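Local coordinates for FAA hydrolase family protein (PDB 6J5Y) that probably hydrolyses fumarylpyruvate as a metal-binding member of the fumarylacetoacetate hydrolase superfamily, here holding manganese and pyruvate, at residues Q100-V105 with W178-T183; H80-L85 with D113-D118; P22-Y27 with E192-D197. All coordinates share one frame; numbering follows the deposited sequence.

In the fold
Following the chain from its N terminus, P22-Y27 comes first and meets E192-D197 much later, so interaction 3 closes the longest loop and ties the start of strand 26-30 to the loop between helix 180-190 and strand 198-200. Both other contacts lie within that span. Interaction 2 pairs strand 79-89 with strand 105-116 and the start of helix 117-126 around the manganese ion. Interaction 1 then crosses it: Q100-V105 falls between the two segments of interaction 2, while its partner W178-T183 comes after both. The two touch where V180 packs on L85, and interactions 2 and 3 reach the same mixed sheet.

Interaction 1 of 3, residues Q100-V105 with W178-T183; sequences QAEEHV and WSVAET
A101 and A181 bring their backbones within 5.0 Å of each other, CA to CA, an approach that small methyl side chains permit. The tight point is A101 CB, which sits 3.2 Å from A181 O, against the backbone of the helix start. Beside this pair, V105 and V180 meet through single methyl branches, V105 CG2 lying 3.9 Å from V180 CG1. The V180 branch stands anti to its backbone N (chi1 169°), which carries it across to V105; branched, apolar valines suit this buried spot.

The polar side is looser. The aliphatic part of E102 runs beside the A181 methyl, with E102 CG 4.0 Å from A181 CB, and its carboxylate is anchored elsewhere by a salt bridge from OE2 to R155. A water bridges the segments here: it accepts from A181 N at 3.0 Å and gives a weak bond to E102 OE1. A181 N belongs to the first turn of its helix, where amides have no carbonyl of a preceding turn to bond to. S179 and E182 form a capping box at the same end: E182 N donates almost straight to S179 OG (173°), and S179 N donates back to E182 OE1.

Helix 98-101, with the short 3-10 turn after it, thus rests on the N-terminal end of helix 180-190, where A101 also touches V184 and S185, while V105 reaches A87 and V180 reaches L85 of strand 79-89.

Interaction 2 of 3, residues H80-L85 with D113-D118; sequences HYEIEL and DMTRRD. With MN (manganese (II) ion), chain C; PYR (pyruvic acid), chain B.
H80 and T115 form an antiparallel hydrogen-bonded pair joining strands 79-89 and 105-116, whose acidic residues carry the metal site of this FAH-family hydrolase. H80 N donates to T115 O at 2.8 Å, and T115 N returns a bond to H80 O. The imidazole then serves as a platform: R117 CB lies over one face in a CH-pi contact, 3.8 Å from the ring centroid, while the guanidinium turns nearly perpendicular to the ring (83°).

Y81 turns its side chain away from the second segment, but the bent M114 chain brings SD to 3.7 Å from Y81 CA. A flexible thioether can fold back over the strand in this way.

E82 does double duty. Its backbone O accepts from D113 N, and its carboxylate is shared between two cations: OE1 binds manganese, and OE2 forms a salt bridge with R117 NH2 at 2.8 Å through its anti lone pair. The two flat groups are nearly coplanar, so R117 probably steadies the carboxylate from the second shell.

E84 extends from the same strand to bind the metal through OE2, while its OE1 accepts from G202 N and a metal-bound water. D113, on the adjoining segment, supplies OD2, which also accepts from K134; its OD1 pairs with K54. Three carboxylates suit a divalent ion, and pyruvate chelates it with two oxygens. Six oxygen donors result, the water oxygen and PYR O3 each standing 2.2 Å from manganese.

Interaction 3 of 3, residues P22-Y27 with E192-D197; sequences PVRRVY and ELRPGD
The guanidinium of R24 carries R194 CG over the centre of one face, 3.5 Å above the plane, and meets D197 OD1 at its edge. The R194 chain bends at chi2 and chi3, which lays its CB and CG over R24 and takes its own guanidinium off at a steep angle (80° between the planes), with P195 CD over the centre of one of its faces. The Y27 ring has D197 OD2 at its edge, in plane and 3.6 Å from CE2, and L193 CD2 touches the same carbon obliquely.

D197 joins these groups. Its OD1 accepts from R24 NH2 at 2.7 Å on the syn lone pair, with the oxygen in the guanidinium plane. R25 N approaches the same OD1 at 3.1 Å on the anti side, tilted out of the carboxylate plane. R24 reaches the aspartate because its chain runs extended, with CG anti to the backbone N (chi1 -175°). D197 OD2 takes R194 N from above the carboxylate plane, which ties the aspartate back to its own type II turn, R194 to D197. A water also links R24 NH2 to E192 O.

Glycine suits position 196: its positive phi is unfavourable for other residues, and a CB would clash with P22 O. With the backbones this close, R24 N donates to G196 O at 2.9 Å, from well above the carbonyl plane.

The loop after helix 180-190 is thereby clasped to the start of strand 26-30, just before strand 198-200 pairs with it. One aspartate gathers an arginine side chain and two backbone amides, so its buried negative charge is probably well compensated and the ionised form favoured.

Interaction 1 of 3, residues Q100-V105 with W178-T183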
loop_
_atom_site.group_PDB
_atom_site.type_symbol
_atom_site.label_atom_id
_atom_site.label_comp_id
_atom_site.label_asym_id
_atom_site.label_seq_id
_atom_site.Cartn_x
_atom_site.Cartn_y
_atom_site.Cartn_z
ATOM N N GLN A 100 -0.550 -16.836 14.969
ATOM C CA GLN A 100 0.080 -17.435 13.753
ATOM C C GLN A 100 -0.069 -16.501 12.537
ATOM O O GLN A 100 0.356 -16.911 11.441
ATOM C CB GLN A 100 -0.519 -18.813 13.445
ATOM C CG GLN A 100 -2.018 -18.792 13.169
ATOM C CD GLN A 100 -2.495 -20.006 12.411
ATOM O OE1 GLN A 100 -2.970 -20.998 12.992
ATOM N NE2 GLN A 100 -2.389 -19.934 11.093
ATOM N N ALA A 101 -0.646 -15.307 12.702
ATOM C CA ALA A 101 -1.074 -14.425 11.586
ATOM C C ALA A 101 0.129 -14.022 10.724
ATOM O O ALA A 101 0.069 -14.146 9.501
ATOM C CB ALA A 101 -1.775 -13.221 12.142
ATOM N N GLU A 102 1.208 -13.561 11.343
ATOM C CA GLU A 102 2.429 -13.126 10.615
ATOM C C GLU A 102 3.061 -14.296 9.875
ATOM O O GLU A 102 3.759 -14.040 8.888
ATOM C CB GLU A 102 3.456 -12.546 11.568
ATOM C CG GLU A 102 3.229 -11.079 11.810
ATOM C CD GLU A 102 3.936 -10.586 13.049
ATOM O OE1 GLU A 102 4.511 -9.505 12.982
ATOM O OE2 GLU A 102 3.902 -11.308 14.074
ATOM N N GLU A 103 2.808 -15.533 10.310
ATOM C CA GLU A 103 3.321 -16.737 9.619
ATOM C C GLU A 103 2.695 -16.829 8.218
ATOM O O GLU A 103 3.299 -17.506 7.338
ATOM C CB GLU A 103 3.049 -18.007 10.419
ATOM C CG GLU A 103 3.791 -19.217 9.880
ATOM C CD GLU A 103 2.924 -20.285 9.236
ATOM O OE1 GLU A 103 2.201 -20.988 9.980
ATOM O OE2 GLU A 103 2.990 -20.437 7.996
ATOM N N HIS A 104 1.565 -16.152 7.972
ATOM C CA HIS A 104 0.899 -16.164 6.634
ATOM C C HIS A 104 1.569 -15.159 5.691
ATOM O O HIS A 104 1.260 -15.190 4.486
ATOM C CB HIS A 104 -0.612 -15.912 6.777
ATOM C CG HIS A 104 -1.273 -17.074 7.438
ATOM N ND1 HIS A 104 -2.149 -17.921 6.770
ATOM C CD2 HIS A 104 -1.107 -17.587 8.682
ATOM C CE1 HIS A 104 -2.533 -18.885 7.598
ATOM N NE2 HIS A 104 -1.896 -18.708 8.779
ATOM N N VAL A 105 2.444 -14.297 6.212
ATOM C CA VAL A 105 3.078 -13.210 5.416
ATOM C C VAL A 105 4.390 -13.743 4.863
ATOM O O VAL A 105 5.331 -13.922 5.650
ATOM C CB VAL A 105 3.271 -11.933 6.240
ATOM C CG1 VAL A 105 3.984 -10.857 5.447
ATOM C CG2 VAL A 105 1.945 -11.409 6.767
ATOM N N TRP A 178 -3.683 -1.309 14.119
ATOM C CA TRP A 178 -3.664 -2.774 13.883
ATOM C C TRP A 178 -2.323 -3.144 13.247
ATOM O O TRP A 178 -2.105 -2.821 12.091
ATOM C CB TRP A 178 -4.853 -3.228 13.030
ATOM C CG TRP A 178 -6.179 -3.105 13.718
ATOM C CD1 TRP A 178 -6.437 -2.981 15.057
ATOM C CD2 TRP A 178 -7.455 -3.134 13.071
ATOM N NE1 TRP A 178 -7.783 -2.928 15.283
ATOM C CE2 TRP A 178 -8.435 -2.997 14.084
ATOM C CE3 TRP A 178 -7.859 -3.250 11.738
ATOM C CZ2 TRP A 178 -9.799 -2.995 13.796
ATOM C CZ3 TRP A 178 -9.206 -3.251 11.459
ATOM C CH2 TRP A 178 -10.155 -3.102 12.474
ATOM N N SER A 179 -1.452 -3.790 14.013
ATOM C CA SER A 179 -0.168 -4.373 13.546
ATOM C C SER A 179 -0.417 -5.253 12.316
ATOM O O SER A 179 -1.580 -5.610 12.049
ATOM C CB SER A 179 0.450 -5.181 14.665
ATOM O OG SER A 179 -0.361 -6.324 14.961
ATOM N N VAL A 180 0.643 -5.676 11.634
ATOM C CA VAL A 180 0.533 -6.631 10.506
ATOM C C VAL A 180 -0.315 -7.822 10.962
ATOM O O VAL A 180 -1.231 -8.236 10.209
ATOM C CB VAL A 180 1.919 -7.062 9.989
ATOM C CG1 VAL A 180 1.790 -8.238 9.030
ATOM C CG2 VAL A 180 2.643 -5.898 9.322
ATOM N N ALA A 181 -0.005 -8.383 12.130
ATOM C CA ALA A 181 -0.637 -9.607 12.675
ATOM C C ALA A 181 -2.134 -9.386 12.880
ATOM O O ALA A 181 -2.912 -10.235 12.497
ATOM C CB ALA A 181 0.031 -9.996 13.980
ATOM N N GLU A 182 -2.500 -8.283 13.517
ATOM C CA GLU A 182 -3.907 -7.870 13.699
ATOM C C GLU A 182 -4.615 -7.670 12.346
ATOM O O GLU A 182 -5.790 -8.098 12.226
ATOM C CB GLU A 182 -3.925 -6.581 14.504
ATOM C CG GLU A 182 -3.727 -6.793 15.988
ATOM C CD GLU A 182 -3.335 -5.519 16.705
ATOM O OE1 GLU A 182 -2.385 -4.869 16.251
ATOM O OE2 GLU A 182 -3.991 -5.169 17.686
ATOM N N THR A 183 -3.986 -6.978 11.388
ATOM C CA THR A 183 -4.634 -6.648 10.084
ATOM C C THR A 183 -4.903 -7.961 9.341
ATOM O O THR A 183 -5.969 -8.106 8.734
ATOM C CB THR A 183 -3.837 -5.624 9.253
ATOM O OG1 THR A 183 -2.589 -6.173 8.842
ATOM C CG2 THR A 183 -3.572 -4.330 9.984
HETATM O O HOH W 1 2.518 -7.791 13.672
#

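Interaction 2 of 3, residues H80-L85 with D113-D118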
loop_
_atom_site.group_PDB
_atom_site.type_symbol
_atom_site.label_atom_id
_atom_site.label_comp_id
_atom_site.label_asym_id
_atom_site.label_seq_id
_atom_site.Cartn_x
_atom_site.Cartn_y
_atom_site.Cartn_z
ATOM N N HIS A 80 -2.804 12.703 -4.096
ATOM C CA HIS A 80 -2.034 12.470 -2.852
ATOM C C HIS A 80 -1.143 11.231 -2.928
ATOM O O HIS A 80 -1.580 10.162 -3.406
ATOM C CB HIS A 80 -2.938 12.385 -1.627
ATOM C CG HIS A 80 -3.372 13.723 -1.134
ATOM N ND1 HIS A 80 -3.501 14.001 0.216
ATOM C CD2 HIS A 80 -3.666 14.862 -1.793
ATOM C CE1 HIS A 80 -3.901 15.259 0.371
ATOM N NE2 HIS A 80 -3.989 15.813 -0.845
ATOM N N TYR A 81 0.084 11.397 -2.436
ATOM C CA TYR A 81 0.997 10.290 -2.071
ATOM C C TYR A 81 0.569 9.786 -0.694
ATOM O O TYR A 81 -0.020 10.584 0.073
ATOM C CB TYR A 81 2.453 10.754 -2.028
ATOM C CG TYR A 81 2.691 11.883 -1.062
ATOM C CD1 TYR A 81 2.844 11.643 0.295
ATOM C CD2 TYR A 81 2.693 13.195 -1.493
ATOM C CE1 TYR A 81 3.010 12.681 1.196
ATOM C CE2 TYR A 81 2.905 14.241 -0.605
ATOM C CZ TYR A 81 3.062 13.985 0.743
ATOM O OH TYR A 81 3.242 15.013 1.626
ATOM N N GLU A 82 0.815 8.499 -0.433
ATOM C CA GLU A 82 0.712 7.865 0.909
ATOM C C GLU A 82 1.721 6.716 0.990
ATOM O O GLU A 82 1.445 5.683 0.321
ATOM C CB GLU A 82 -0.676 7.252 1.113
ATOM C CG GLU A 82 -1.850 8.217 1.095
ATOM C CD GLU A 82 -3.171 7.596 1.532
ATOM O OE1 GLU A 82 -3.199 6.393 1.778
ATOM O OE2 GLU A 82 -4.180 8.307 1.584
ATOM N N ILE A 83 2.822 6.837 1.761
ATOM C CA ILE A 83 3.821 5.729 1.886
ATOM C C ILE A 83 3.237 4.660 2.817
ATOM O O ILE A 83 2.558 5.036 3.800
ATOM C CB ILE A 83 5.201 6.245 2.343
ATOM C CG1 ILE A 83 6.309 5.245 2.029
ATOM C CG2 ILE A 83 5.206 6.636 3.805
ATOM C CD1 ILE A 83 6.476 4.959 0.555
ATOM N N GLU A 84 3.456 3.372 2.519
ATOM C CA GLU A 84 2.841 2.272 3.309
ATOM C C GLU A 84 3.755 1.040 3.277
ATOM O O GLU A 84 4.345 0.760 2.197
ATOM C CB GLU A 84 1.445 1.919 2.771
ATOM C CG GLU A 84 0.534 3.107 2.537
ATOM C CD GLU A 84 -0.967 2.856 2.647
ATOM O OE1 GLU A 84 -1.387 1.680 2.901
ATOM O OE2 GLU A 84 -1.720 3.843 2.502
ATOM N N LEU A 85 3.859 0.353 4.417
ATOM C CA LEU A 85 4.351 -1.045 4.481
ATOM C C LEU A 85 3.321 -1.966 3.821
ATOM O O LEU A 85 2.131 -1.927 4.204
ATOM C CB LEU A 85 4.618 -1.459 5.928
ATOM C CG LEU A 85 5.000 -2.925 6.146
ATOM C CD1 LEU A 85 6.397 -3.214 5.644
ATOM C CD2 LEU A 85 4.877 -3.289 7.613
ATOM N N ASP A 113 0.036 4.281 -1.733
ATOM C CA ASP A 113 -1.421 4.255 -1.942
ATOM C C ASP A 113 -1.776 5.592 -2.587
ATOM O O ASP A 113 -2.253 6.513 -1.865
ATOM C CB ASP A 113 -2.129 3.916 -0.628
ATOM C CG ASP A 113 -3.635 4.016 -0.741
ATOM O OD1 ASP A 113 -4.132 4.052 -1.898
ATOM O OD2 ASP A 113 -4.303 4.075 0.318
ATOM N N MET A 114 -1.558 5.704 -3.897
ATOM C CA MET A 114 -1.786 6.984 -4.617
ATOM C C MET A 114 -3.309 7.218 -4.654
ATOM O O MET A 114 -4.090 6.242 -4.652
ATOM C CB MET A 114 -1.151 6.979 -6.013
ATOM C CG MET A 114 0.367 6.757 -5.979
ATOM S SD MET A 114 1.239 8.003 -4.974
ATOM C CE MET A 114 0.692 9.522 -5.757
ATOM N N THR A 115 -3.740 8.460 -4.483
ATOM C CA THR A 115 -5.140 8.756 -4.079
ATOM C C THR A 115 -5.642 9.983 -4.844
ATOM O O THR A 115 -4.928 10.968 -4.833
ATOM C CB THR A 115 -5.222 8.986 -2.561
ATOM O OG1 THR A 115 -4.818 7.780 -1.905
ATOM C CG2 THR A 115 -6.608 9.359 -2.092
ATOM N N ARG A 116 -6.805 9.915 -5.515
ATOM C CA ARG A 116 -7.490 11.134 -6.020
ATOM C C ARG A 116 -8.253 11.672 -4.820
ATOM O O ARG A 116 -9.374 11.234 -4.632
ATOM C CB ARG A 116 -8.346 10.823 -7.249
ATOM C CG ARG A 116 -7.511 10.262 -8.394
ATOM C CD ARG A 116 -8.221 10.178 -9.715
ATOM N NE ARG A 116 -9.176 9.086 -9.792
ATOM C CZ ARG A 116 -9.653 8.594 -10.926
ATOM N NH1 ARG A 116 -10.520 7.598 -10.893
ATOM N NH2 ARG A 116 -9.251 9.091 -12.087
ATOM N N ARG A 117 -7.600 12.471 -3.978
ATOM C CA ARG A 117 -8.136 12.865 -2.631
ATOM C C ARG A 117 -9.481 13.612 -2.756
ATOM O O ARG A 117 -10.386 13.344 -1.914
ATOM C CB ARG A 117 -7.092 13.690 -1.872
ATOM C CG ARG A 117 -7.508 14.114 -0.470
ATOM C CD ARG A 117 -7.523 12.971 0.526
ATOM N NE ARG A 117 -6.163 12.495 0.720
ATOM C CZ ARG A 117 -5.800 11.298 1.181
ATOM N NH1 ARG A 117 -6.695 10.369 1.492
ATOM N NH2 ARG A 117 -4.516 11.023 1.301
ATOM N N ASP A 118 -9.617 14.527 -3.715
ATOM C CA ASP A 118 -10.883 15.275 -3.995
ATOM C C ASP A 118 -12.031 14.278 -4.197
ATOM O O ASP A 118 -13.066 14.397 -3.464
ATOM C CB ASP A 118 -10.760 16.291 -5.145
ATOM C CG ASP A 118 -10.065 15.809 -6.417
ATOM O OD1 ASP A 118 -9.778 14.599 -6.534
ATOM O OD2 ASP A 118 -9.792 16.661 -7.287
HETATM MN MN MN C . -3.609 4.347 2.367
HETATM C C PYR B . -4.927 5.460 4.770
HETATM O O PYR B . -3.866 4.905 4.416
HETATM O OXT PYR B . -5.092 5.902 5.931
HETATM C CA PYR B . -5.888 5.503 3.881
HETATM O O3 PYR B . -5.687 4.951 2.791
HETATM C CB PYR B . -7.231 6.140 4.086
HETATM O O HOH W 2 -4.120 2.286 2.787
#

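Interaction 3 of 3, residues P22-Y27 with E192-D197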
loop_
_atom_site.group_PDB
_atom_site.type_symbol
_atom_site.label_atom_id
_atom_site.label_comp_id
_atom_site.label_asym_id
_atom_site.label_seq_id
_atom_site.Cartn_x
_atom_site.Cartn_y
_atom_site.Cartn_z
ATOM N N PRO A 22 3.261 -13.318 -7.984
ATOM C CA PRO A 22 2.028 -12.963 -8.698
ATOM C C PRO A 22 0.954 -12.418 -7.753
ATOM O O PRO A 22 0.619 -13.083 -6.833
ATOM C CB PRO A 22 1.551 -14.276 -9.310
ATOM C CG PRO A 22 2.110 -15.310 -8.401
ATOM C CD PRO A 22 3.426 -14.752 -7.906
ATOM N N VAL A 23 0.437 -11.237 -8.057
ATOM C CA VAL A 23 -0.555 -10.548 -7.189
ATOM C C VAL A 23 -1.974 -11.056 -7.421
ATOM O O VAL A 23 -2.367 -11.163 -8.555
ATOM C CB VAL A 23 -0.493 -9.035 -7.412
ATOM C CG1 VAL A 23 -1.504 -8.290 -6.565
ATOM C CG2 VAL A 23 0.908 -8.536 -7.143
ATOM N N ARG A 24 -2.692 -11.306 -6.335
ATOM C CA ARG A 24 -4.088 -11.759 -6.401
ATOM C C ARG A 24 -5.047 -10.613 -6.058
ATOM O O ARG A 24 -5.521 -10.025 -6.967
ATOM C CB ARG A 24 -4.300 -12.979 -5.516
ATOM C CG ARG A 24 -5.690 -13.575 -5.619
ATOM C CD ARG A 24 -5.816 -14.754 -4.692
ATOM N NE ARG A 24 -7.177 -15.187 -4.538
ATOM C CZ ARG A 24 -8.054 -14.715 -3.684
ATOM N NH1 ARG A 24 -9.267 -15.222 -3.672
ATOM N NH2 ARG A 24 -7.741 -13.732 -2.869
ATOM N N ARG A 25 -5.293 -10.332 -4.789
ATOM C CA ARG A 25 -6.178 -9.195 -4.424
ATOM C C ARG A 25 -5.320 -8.134 -3.732
ATOM O O ARG A 25 -4.307 -8.478 -3.173
ATOM C CB ARG A 25 -7.298 -9.583 -3.466
ATOM C CG ARG A 25 -8.387 -10.443 -4.081
ATOM C CD ARG A 25 -9.614 -10.512 -3.211
ATOM N NE ARG A 25 -10.583 -11.442 -3.724
ATOM C CZ ARG A 25 -11.607 -11.916 -3.040
ATOM N NH1 ARG A 25 -11.822 -11.536 -1.798
ATOM N NH2 ARG A 25 -12.414 -12.777 -3.606
ATOM N N VAL A 26 -5.797 -6.897 -3.700
ATOM C CA VAL A 26 -5.022 -5.824 -3.034
ATOM C C VAL A 26 -5.913 -5.190 -1.976
ATOM O O VAL A 26 -6.904 -4.603 -2.318
ATOM C CB VAL A 26 -4.412 -4.818 -4.015
ATOM C CG1 VAL A 26 -3.595 -3.780 -3.283
ATOM C CG2 VAL A 26 -3.569 -5.536 -5.046
ATOM N N TYR A 27 -5.548 -5.442 -0.735
ATOM C CA TYR A 27 -6.308 -4.951 0.431
ATOM C C TYR A 27 -5.532 -3.764 0.947
ATOM O O TYR A 27 -4.291 -3.810 0.888
ATOM C CB TYR A 27 -6.443 -6.030 1.500
ATOM C CG TYR A 27 -7.304 -7.207 1.117
ATOM C CD1 TYR A 27 -8.681 -7.086 1.042
ATOM C CD2 TYR A 27 -6.740 -8.420 0.777
ATOM C CE1 TYR A 27 -9.488 -8.162 0.711
ATOM C CE2 TYR A 27 -7.533 -9.510 0.463
ATOM C CZ TYR A 27 -8.909 -9.379 0.405
ATOM O OH TYR A 27 -9.671 -10.464 0.077
ATOM N N GLU A 192 -11.605 -14.800 2.718
ATOM C CA GLU A 192 -10.575 -15.863 2.767
ATOM C C GLU A 192 -9.280 -15.306 2.164
ATOM O O GLU A 192 -9.243 -15.021 0.972
ATOM C CB GLU A 192 -11.014 -17.112 2.011
ATOM C CG GLU A 192 -10.002 -18.226 2.139
ATOM C CD GLU A 192 -10.350 -19.481 1.370
ATOM O OE1 GLU A 192 -11.347 -19.456 0.622
ATOM O OE2 GLU A 192 -9.605 -20.451 1.484
ATOM N N LEU A 193 -8.211 -15.188 2.946
ATOM C CA LEU A 193 -6.936 -14.712 2.369
ATOM C C LEU A 193 -6.350 -15.868 1.561
ATOM O O LEU A 193 -6.652 -17.018 1.863
ATOM C CB LEU A 193 -5.996 -14.224 3.470
ATOM C CG LEU A 193 -6.548 -13.089 4.323
ATOM C CD1 LEU A 193 -5.493 -12.601 5.306
ATOM C CD2 LEU A 193 -7.056 -11.939 3.460
ATOM N N ARG A 194 -5.643 -15.552 0.494
ATOM C CA ARG A 194 -5.030 -16.583 -0.386
ATOM C C ARG A 194 -3.629 -16.127 -0.743
ATOM O O ARG A 194 -3.321 -14.931 -0.666
ATOM C CB ARG A 194 -5.874 -16.767 -1.658
ATOM C CG ARG A 194 -7.272 -17.306 -1.408
ATOM C CD ARG A 194 -7.281 -18.735 -0.924
ATOM N NE ARG A 194 -6.749 -19.595 -1.973
ATOM C CZ ARG A 194 -6.030 -20.690 -1.777
ATOM N NH1 ARG A 194 -5.665 -21.055 -0.560
ATOM N NH2 ARG A 194 -5.619 -21.393 -2.817
ATOM N N PRO A 195 -2.758 -17.056 -1.205
ATOM C CA PRO A 195 -1.423 -16.676 -1.643
ATOM C C PRO A 195 -1.564 -15.676 -2.795
ATOM O O PRO A 195 -2.451 -15.857 -3.615
ATOM C CB PRO A 195 -0.747 -17.997 -2.050
ATOM C CG PRO A 195 -1.556 -19.052 -1.323
ATOM C CD PRO A 195 -2.979 -18.512 -1.285
ATOM N N GLY A 196 -0.722 -14.637 -2.799
ATOM C CA GLY A 196 -0.737 -13.579 -3.821
ATOM C C GLY A 196 -1.375 -12.304 -3.315
ATOM O O GLY A 196 -1.137 -11.252 -3.931
ATOM N N ASP A 197 -2.209 -12.393 -2.276
ATOM C CA ASP A 197 -2.921 -11.213 -1.732
ATOM C C ASP A 197 -1.876 -10.245 -1.175
ATOM O O ASP A 197 -0.834 -10.724 -0.620
ATOM C CB ASP A 197 -3.944 -11.602 -0.665
ATOM C CG ASP A 197 -5.225 -12.244 -1.160
ATOM O OD1 ASP A 197 -5.431 -12.342 -2.406
ATOM O OD2 ASP A 197 -5.997 -12.703 -0.286
HETATM O O HOH W 3 -8.413 -12.590 -0.414
#